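Local coordinates for protein glutamine amido transferase (Methylobacillus flagellatus, PDB 3M3P) that belongs to the class I glutamine amidotransferases, with the alpha/beta domain of that family, but has no individually defined role, at residues G51-G56 against P84-C89; V6-F11 against F31-M36. All coordinates share one frame; numbering follows the deposited sequence.

Contact 1: G51-G56 against P84-C89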
ATOM      1  N   GLY A  51       8.143 -11.059  -6.045  1.00  5.58           N
ATOM      2  CA  GLY A  51       7.147 -10.489  -5.132  1.00  5.48           C
ATOM      3  C   GLY A  51       6.257  -9.540  -5.946  1.00  5.77           C
ATOM      4  O   GLY A  51       6.642  -9.180  -7.043  1.00  6.64           O
ATOM      5  N   LEU A  52       5.068  -9.227  -5.442  1.00  6.02           N
ATOM      6  CA  LEU A  52       4.074  -8.438  -6.118  1.00  5.78           C
ATOM      7  C   LEU A  52       3.737  -7.258  -5.228  1.00  6.01           C
ATOM      8  O   LEU A  52       3.335  -7.449  -4.089  1.00  5.98           O
ATOM      9  CB  LEU A  52       2.851  -9.266  -6.388  1.00  5.95           C
ATOM     10  CG  LEU A  52       1.658  -8.534  -6.976  1.00  6.78           C
ATOM     11  CD1 LEU A  52       2.031  -8.100  -8.418  1.00 12.69           C
ATOM     12  CD2 LEU A  52       0.439  -9.451  -7.073  1.00  7.91           C
ATOM     13  N   ALA A  53       3.901  -6.041  -5.692  1.00  6.19           N
ATOM     14  CA  ALA A  53       3.579  -4.831  -4.952  1.00  5.72           C
ATOM     15  C   ALA A  53       2.504  -4.103  -5.744  1.00  6.87           C
ATOM     16  O   ALA A  53       2.521  -4.116  -7.006  1.00  7.61           O
ATOM     17  CB  ALA A  53       4.785  -3.951  -4.787  1.00  5.97           C
HETATM   18  N   MSE A  54       1.544  -3.473  -5.060  1.00  6.00           N
HETATM   19  CA  MSE A  54       0.492  -2.680  -5.743  1.00  6.31           C
HETATM   20  C   MSE A  54       0.375  -1.357  -5.056  1.00  6.32           C
HETATM   21  O   MSE A  54       0.378  -1.288  -3.828  1.00  6.48           O
HETATM   22  CB  MSE A  54      -0.850  -3.426  -5.653  1.00  5.80           C
HETATM   23  CG  MSE A  54      -0.833  -4.798  -6.379  1.00  6.81           C
HETATM   24 SE   MSE A  54      -2.514  -5.715  -6.351  1.00 12.60          SE
HETATM   25  CE  MSE A  54      -2.376  -6.405  -4.496  1.00  6.88           C
HETATM   26  N   MSE A  55       0.339  -0.283  -5.820  1.00  6.79           N
HETATM   27  CA  MSE A  55       0.191   1.078  -5.343  1.00  6.43           C
HETATM   28  C   MSE A  55      -1.261   1.470  -5.241  1.00  6.41           C
HETATM   29  O   MSE A  55      -2.165   0.624  -5.361  1.00  6.66           O
HETATM   30  CB  MSE A  55       1.013   2.028  -6.224  1.00  7.20           C
HETATM   31  CG  MSE A  55       2.417   1.509  -6.586  1.00  8.75           C
HETATM   32 SE   MSE A  55       3.545   0.877  -5.064  1.00 13.27          SE
HETATM   33  CE  MSE A  55       3.428   2.464  -3.906  1.00  9.58           C
ATOM     34  N   GLY A  56      -1.518   2.754  -5.015  1.00  7.21           N
ATOM     35  CA  GLY A  56      -2.898   3.262  -4.940  1.00  7.74           C
ATOM     36  C   GLY A  56      -3.394   3.667  -6.311  1.00  7.45           C
ATOM     37  O   GLY A  56      -2.666   3.693  -7.310  1.00  7.18           O
ATOM     38  N   PRO A  84       5.248 -13.215  -2.128  1.00  5.26           N
ATOM     39  CA  PRO A  84       4.700 -12.211  -1.233  1.00  5.58           C
ATOM     40  C   PRO A  84       4.041 -11.052  -1.965  1.00  5.76           C
ATOM     41  O   PRO A  84       4.502 -10.616  -3.021  1.00  5.61           O
ATOM     42  CB  PRO A  84       5.915 -11.729  -0.458  1.00  6.09           C
ATOM     43  CG  PRO A  84       7.058 -11.901  -1.402  1.00  7.09           C
ATOM     44  CD  PRO A  84       6.732 -13.157  -2.137  1.00  6.44           C
ATOM     45  N   VAL A  85       2.999 -10.510  -1.342  1.00  5.42           N
ATOM     46  CA  VAL A  85       2.247  -9.365  -1.842  1.00  5.13           C
ATOM     47  C   VAL A  85       2.291  -8.246  -0.845  1.00  5.61           C
ATOM     48  O   VAL A  85       2.098  -8.457   0.363  1.00  5.80           O
ATOM     49  CB  VAL A  85       0.760  -9.752  -2.176  1.00  5.03           C
ATOM     50  CG1 VAL A  85       0.028  -8.562  -2.839  1.00  6.72           C
ATOM     51  CG2 VAL A  85       0.686 -11.008  -3.078  1.00  5.88           C
ATOM     52  N   ILE A  86       2.493  -7.023  -1.325  1.00  5.47           N
ATOM     53  CA  ILE A  86       2.367  -5.814  -0.498  1.00  5.17           C
ATOM     54  C   ILE A  86       1.438  -4.851  -1.205  1.00  6.83           C
ATOM     55  O   ILE A  86       1.593  -4.593  -2.404  1.00  6.10           O
ATOM     56  CB  ILE A  86       3.756  -5.187  -0.117  1.00  5.14           C
ATOM     57  CG1 ILE A  86       3.540  -3.985   0.810  1.00  6.21           C
ATOM     58  CG2 ILE A  86       4.566  -4.810  -1.366  1.00  6.83           C
ATOM     59  CD1 ILE A  86       4.805  -3.501   1.573  1.00  8.26           C
ATOM     60  N   GLY A  87       0.438  -4.287  -0.497  1.00  6.94           N
ATOM     61  CA  GLY A  87      -0.519  -3.382  -1.114  1.00  7.73           C
ATOM     62  C   GLY A  87      -0.649  -2.097  -0.361  1.00  7.04           C
ATOM     63  O   GLY A  87      -0.763  -2.098   0.891  1.00  7.56           O
ATOM     64  N   HIS A  88      -0.619  -1.005  -1.106  1.00  6.72           N
ATOM     65  CA  HIS A  88      -0.670   0.347  -0.584  1.00  7.81           C
ATOM     66  C   HIS A  88      -2.029   0.980  -1.027  1.00  8.03           C
ATOM     67  O   HIS A  88      -2.234   1.154  -2.212  1.00  7.34           O
ATOM     68  CB  HIS A  88       0.466   1.229  -1.203  1.00  7.79           C
ATOM     69  CG  HIS A  88       1.890   0.740  -1.005  1.00  8.59           C
ATOM     70  ND1 HIS A  88       2.461  -0.273  -1.752  1.00  9.23           N
ATOM     71  CD2 HIS A  88       2.860   1.171  -0.158  1.00  8.40           C
ATOM     72  CE1 HIS A  88       3.737  -0.399  -1.387  1.00  9.29           C
ATOM     73  NE2 HIS A  88       3.996   0.465  -0.421  1.00  8.92           N
ATOM     74  N   CYS A  89      -2.902   1.352  -0.080  1.00  7.76           N
ATOM     75  CA  CYS A  89      -4.176   1.980  -0.357  1.00  8.30           C
ATOM     76  C   CYS A  89      -5.048   1.100  -1.256  1.00  7.71           C
ATOM     77  O   CYS A  89      -5.387   0.009  -0.821  1.00  7.55           O
ATOM     78  CB  CYS A  89      -3.910   3.375  -0.867  1.00  7.74           C
ATOM     79  SG  CYS A  89      -5.438   4.483  -0.793  1.00 16.04           S
TER
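M54 O is gripped twice by H88. The backbone donates first, H88 N to M54 O at 2.9 Å. The side chain adds a second bond, H88 ND1 to M54 O at 3.1 Å. ND1 stands above the carbonyl plane, 44° out of it, while M54 O lies in the plane of the imidazole. H88 CG is beside its own N (chi1 -58°), which keeps the ring on the side of its backbone N-H, and the turn of the ring about CB-CG brings ND1 to the same acceptor. The far nitrogen, NE2, is hydrogen-bonded to Y233 OH, and the two ends together fix the ring's rotation.

Selenomethionine M55 runs alongside H88. Its chain bends at chi2 and chi3. This brings the methyl CE over the centre of the imidazole, 3.7 Å from the ring centroid, as a CH-pi contact. SE approaches the same ring obliquely.

The contact pairs two neighbouring parallel strands, 51-54 and 85-88, of a beta-alpha-beta unit whose crossover is helix 68-81. They lie in the buried alpha/beta core of the amidotransferase domain. Strand 85-88 runs into C89, the N-cap of the next helix. The G87-C89-G91 pattern and the strained C89 backbone (phi 58°) are consistent with a nucleophile elbow, as in relatives.

Toward the start of the strands, L52 N donates to P84 O at 2.8 Å, and I86 N to L52 O at 2.9 Å. M54 N bonds to I86 O. On the face of L52, M54 and V85, the methyl CE of selenomethionine M54 meets V85 CG1 at 3.6 Å, under helix 68-81. On the other face, A53 CB presses on I86 CG2 at 3.5 Å, and I86 in turn packs on Y233 and W236 of helix 218-237.

Contact 2: V6-F11 against F31-M36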
ATOM      1  N   VAL A   6      10.782  -7.803  -8.663  1.00  4.43           N
ATOM      2  CA  VAL A   6       9.500  -7.465  -8.015  1.00  4.44           C
ATOM      3  C   VAL A   6       8.614  -6.823  -9.068  1.00  4.44           C
ATOM      4  O   VAL A   6       9.043  -5.911  -9.782  1.00  6.07           O
ATOM      5  CB  VAL A   6       9.706  -6.543  -6.818  1.00  4.73           C
ATOM      6  CG1 VAL A   6       8.364  -6.022  -6.254  1.00  5.34           C
ATOM      7  CG2 VAL A   6      10.530  -7.291  -5.724  1.00  5.45           C
HETATM    8  N   MSE A   7       7.383  -7.307  -9.219  1.00  3.92           N
HETATM    9  CA  MSE A   7       6.424  -6.686 -10.108  1.00  4.23           C
HETATM   10  C   MSE A   7       5.636  -5.654  -9.325  1.00  4.89           C
HETATM   11  O   MSE A   7       5.105  -5.959  -8.280  1.00  5.21           O
HETATM   12  CB  MSE A   7       5.522  -7.754 -10.645  1.00  6.27           C
HETATM   13  CG  MSE A   7       4.253  -7.253 -11.282  1.00 10.47           C
HETATM   14 SE   MSE A   7       3.140  -8.564 -12.317  1.00 30.77          SE
HETATM   15  CE  MSE A   7       2.801 -10.048 -10.990  1.00 25.73           C
ATOM     16  N   ILE A   8       5.567  -4.441  -9.817  1.00  4.93           N
ATOM     17  CA  ILE A   8       4.849  -3.331  -9.190  1.00  5.92           C
ATOM     18  C   ILE A   8       3.710  -2.929 -10.114  1.00  6.50           C
ATOM     19  O   ILE A   8       3.926  -2.556 -11.274  1.00  7.96           O
ATOM     20  CB  ILE A   8       5.741  -2.085  -8.899  1.00  5.99           C
ATOM     21  CG1 ILE A   8       6.957  -2.457  -8.053  1.00  8.44           C
ATOM     22  CG2 ILE A   8       4.896  -0.983  -8.293  1.00  7.64           C
ATOM     23  CD1 ILE A   8       7.854  -1.275  -7.670  1.00  8.85           C
ATOM     24  N   ILE A   9       2.496  -3.038  -9.613  1.00  6.26           N
ATOM     25  CA  ILE A   9       1.314  -2.628 -10.336  1.00  6.23           C
ATOM     26  C   ILE A   9       0.971  -1.199  -9.950  1.00  7.46           C
ATOM     27  O   ILE A   9       0.756  -0.871  -8.780  1.00  7.16           O
ATOM     28  CB  ILE A   9       0.094  -3.558 -10.006  1.00  6.86           C
ATOM     29  CG1 ILE A   9       0.466  -5.044 -10.153  1.00  7.37           C
ATOM     30  CG2 ILE A   9      -1.155  -3.148 -10.839  1.00  8.19           C
ATOM     31  CD1 ILE A   9       1.046  -5.435 -11.483  1.00  8.20           C
ATOM     32  N   GLN A  10       0.970  -0.357 -10.981  1.00  7.34           N
ATOM     33  CA  GLN A  10       0.644   1.047 -10.848  1.00  8.08           C
ATOM     34  C   GLN A  10      -0.655   1.321 -11.604  1.00  9.40           C
ATOM     35  O   GLN A  10      -0.948   0.696 -12.631  1.00 10.41           O
ATOM     36  CB  GLN A  10       1.823   1.828 -11.424  1.00  9.49           C
ATOM     37  CG  GLN A  10       1.849   3.329 -11.197  1.00 12.25           C
ATOM     38  CD  GLN A  10       3.235   3.947 -11.442  1.00  8.41           C
ATOM     39  OE1 GLN A  10       4.340   3.329 -11.204  1.00 11.34           O
ATOM     40  NE2 GLN A  10       3.171   5.188 -11.839  1.00 12.14           N
ATOM     41  N   PHE A  11      -1.468   2.233 -11.069  1.00  8.11           N
ATOM     42  CA  PHE A  11      -2.829   2.474 -11.551  1.00  8.86           C
ATOM     43  C   PHE A  11      -3.004   3.850 -12.164  1.00  8.31           C
ATOM     44  O   PHE A  11      -4.012   4.105 -12.831  1.00  9.98           O
ATOM     45  CB  PHE A  11      -3.788   2.253 -10.418  1.00  7.72           C
ATOM     46  CG  PHE A  11      -3.723   0.868  -9.861  1.00  7.38           C
ATOM     47  CD1 PHE A  11      -4.426  -0.177 -10.491  1.00  8.08           C
ATOM     48  CD2 PHE A  11      -2.978   0.591  -8.739  1.00  7.40           C
ATOM     49  CE1 PHE A  11      -4.390  -1.421  -9.981  1.00  8.92           C
ATOM     50  CE2 PHE A  11      -2.929  -0.721  -8.230  1.00  8.12           C
ATOM     51  CZ  PHE A  11      -3.679  -1.676  -8.836  1.00  7.77           C
ATOM     52  N   PHE A  31      13.118  -4.279 -10.164  1.00  7.86           N
ATOM     53  CA  PHE A  31      11.666  -4.218 -10.183  1.00  7.56           C
ATOM     54  C   PHE A  31      11.156  -3.759 -11.549  1.00  9.03           C
ATOM     55  O   PHE A  31      11.862  -3.026 -12.258  1.00 11.66           O
ATOM     56  CB  PHE A  31      11.090  -3.350  -9.065  1.00  8.51           C
ATOM     57  CG  PHE A  31      11.524  -1.903  -9.078  1.00 11.16           C
ATOM     58  CD1 PHE A  31      10.687  -0.914  -9.612  1.00 13.68           C
ATOM     59  CD2 PHE A  31      12.699  -1.532  -8.444  1.00 11.17           C
ATOM     60  CE1 PHE A  31      11.064   0.452  -9.536  1.00 13.73           C
ATOM     61  CE2 PHE A  31      13.058  -0.154  -8.363  1.00 15.55           C
ATOM     62  CZ  PHE A  31      12.209   0.807  -8.950  1.00 15.19           C
ATOM     63  N   GLN A  32       9.943  -4.195 -11.884  1.00  8.85           N
ATOM     64  CA  GLN A  32       9.309  -3.867 -13.156  1.00  9.18           C
ATOM     65  C   GLN A  32       7.902  -3.335 -12.896  1.00 10.82           C
ATOM     66  O   GLN A  32       7.024  -4.047 -12.361  1.00 12.96           O
ATOM     67  CB  GLN A  32       9.207  -5.163 -13.980  1.00  9.66           C
ATOM     68  CG  GLN A  32      10.522  -5.614 -14.579  1.00 13.12           C
ATOM     69  CD  GLN A  32      10.972  -4.725 -15.735  1.00 13.63           C
ATOM     70  OE1 GLN A  32      10.142  -4.148 -16.489  1.00 14.62           O
ATOM     71  NE2 GLN A  32      12.298  -4.614 -15.889  1.00 13.41           N
ATOM     72  N   VAL A  33       7.613  -2.117 -13.334  1.00  9.03           N
ATOM     73  CA  VAL A  33       6.295  -1.498 -13.224  1.00  9.39           C
ATOM     74  C   VAL A  33       5.442  -1.848 -14.429  1.00  8.57           C
ATOM     75  O   VAL A  33       5.860  -1.780 -15.591  1.00  8.63           O
ATOM     76  CB  VAL A  33       6.461   0.019 -13.124  1.00  9.76           C
ATOM     77  CG1 VAL A  33       5.139   0.745 -13.192  1.00 11.59           C
ATOM     78  CG2 VAL A  33       7.219   0.410 -11.794  1.00  9.72           C
ATOM     79  N   LEU A  34       4.181  -2.147 -14.148  1.00  7.07           N
ATOM     80  CA  LEU A  34       3.125  -2.320 -15.138  1.00  8.10           C
ATOM     81  C   LEU A  34       2.022  -1.317 -14.829  1.00  7.82           C
ATOM     82  O   LEU A  34       1.558  -1.240 -13.697  1.00  7.74           O
ATOM     83  CB  LEU A  34       2.551  -3.730 -15.028  1.00  7.93           C
ATOM     84  CG  LEU A  34       3.474  -4.873 -15.405  1.00 10.22           C
ATOM     85  CD1 LEU A  34       2.804  -6.234 -15.200  1.00 10.12           C
ATOM     86  CD2 LEU A  34       3.935  -4.817 -16.838  1.00 11.92           C
ATOM     87  N   ARG A  35       1.585  -0.560 -15.829  1.00  6.85           N
ATOM     88  CA  ARG A  35       0.570   0.470 -15.713  1.00  6.61           C
ATOM     89  C   ARG A  35      -0.803  -0.073 -16.174  1.00  6.94           C
ATOM     90  O   ARG A  35      -1.041  -0.278 -17.371  1.00  7.69           O
ATOM     91  CB  ARG A  35       0.963   1.679 -16.574  1.00  6.53           C
ATOM     92  CG  ARG A  35       2.089   2.497 -15.942  1.00  8.79           C
ATOM     93  CD  ARG A  35       1.630   3.527 -14.879  1.00 11.38           C
ATOM     94  NE  ARG A  35       0.744   4.510 -15.489  1.00  9.50           N
ATOM     95  CZ  ARG A  35       1.143   5.574 -16.200  1.00  9.57           C
ATOM     96  NH1 ARG A  35       2.420   5.878 -16.300  1.00 12.89           N
ATOM     97  NH2 ARG A  35       0.257   6.327 -16.831  1.00  9.53           N
HETATM   98  N   MSE A  36      -1.729  -0.256 -15.234  1.00  6.59           N
HETATM   99  CA  MSE A  36      -3.056  -0.754 -15.594  1.00  7.30           C
HETATM  100  C   MSE A  36      -3.808   0.251 -16.456  1.00  6.98           C
HETATM  101  O   MSE A  36      -4.656  -0.160 -17.312  1.00  8.25           O
HETATM  102  CB  MSE A  36      -3.854  -1.071 -14.331  1.00  7.03           C
HETATM  103  CG  MSE A  36      -3.320  -2.219 -13.515  1.00  6.51           C
HETATM  104 SE   MSE A  36      -3.040  -3.929 -14.407  1.00 11.57          SE
HETATM  105  CE  MSE A  36      -1.205  -3.728 -15.069  1.00  7.58           C
TER
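A beta-alpha-beta unit brings strands 6-10 and 31-35 together, with helix 18-26 as the crossover, and Q10 packs across the pair on V33 and R35. The strands are parallel, their axes 25° apart. Five backbone bonds join them, from Q32 N to V6 O at one end to M36 N to Q10 O, 2.9 Å, at the other. The bond from I8 N to Q32 O (3.0 Å) differs from the rest: the donor sits above the carbonyl plane, 36° out of it.

Q10 CG is anti to the backbone N (chi1 -170°) and the chain beyond it is extended. Its OE1 rests on V33 CG1 at 3.4 Å, a van der Waals touch. Its CG lies against R35 CD at 3.7 Å. The amide and guanidinium planes are nearly parallel, but their N-H groups are bonded elsewhere. Q10 NE2 donates to S12 O, and R35 NE forms a salt bridge with D37.

On the same face, I8 CD1 meets the F31 ring obliquely, 3.5 Å from F31 CD1. The opposite face carries M7, I9 and L34. Here SE of selenomethionine M7 touches L34 CD1 at 3.7 Å. Past the strand end, CG of selenomethionine M36 touches both I9 and F11. It is 3.6 Å from I9 CG2 and 3.8 Å from F11 CE1.

Strand 31-35 is an outermost strand of the sheet, and several of its side chains are partly exposed. Strand 6-10 is buried, with strand 51-54 bonded along its other edge. Helix 18-26 packs by F20 and L24 on I8, V6 and F31, while helix 68-81 packs by L74 and L71 on M7 and F11.

How the contacts relate
Contacts 1 and 2 lie side by side in one sheet, their centres about 9 Å apart. The strand order is 31-35, 6-10, 51-54, 85-88, all parallel. The seam between the contacts is strand 6-10 against 51-54. A53 joins it by two probable hydrogen bonds, A53 O to I9 N at 2.8 Å and A53 N to M7 O at 2.9 Å. L52 and M7 pack over one face of the seam. At the strand ends M55 O abuts F11 CE2 at 3.3 Å. The possible nucleophile elbow is in contact 1, at C89. Contact 2 comes near it through F11, without touching, and its other strand forms the sheet edge.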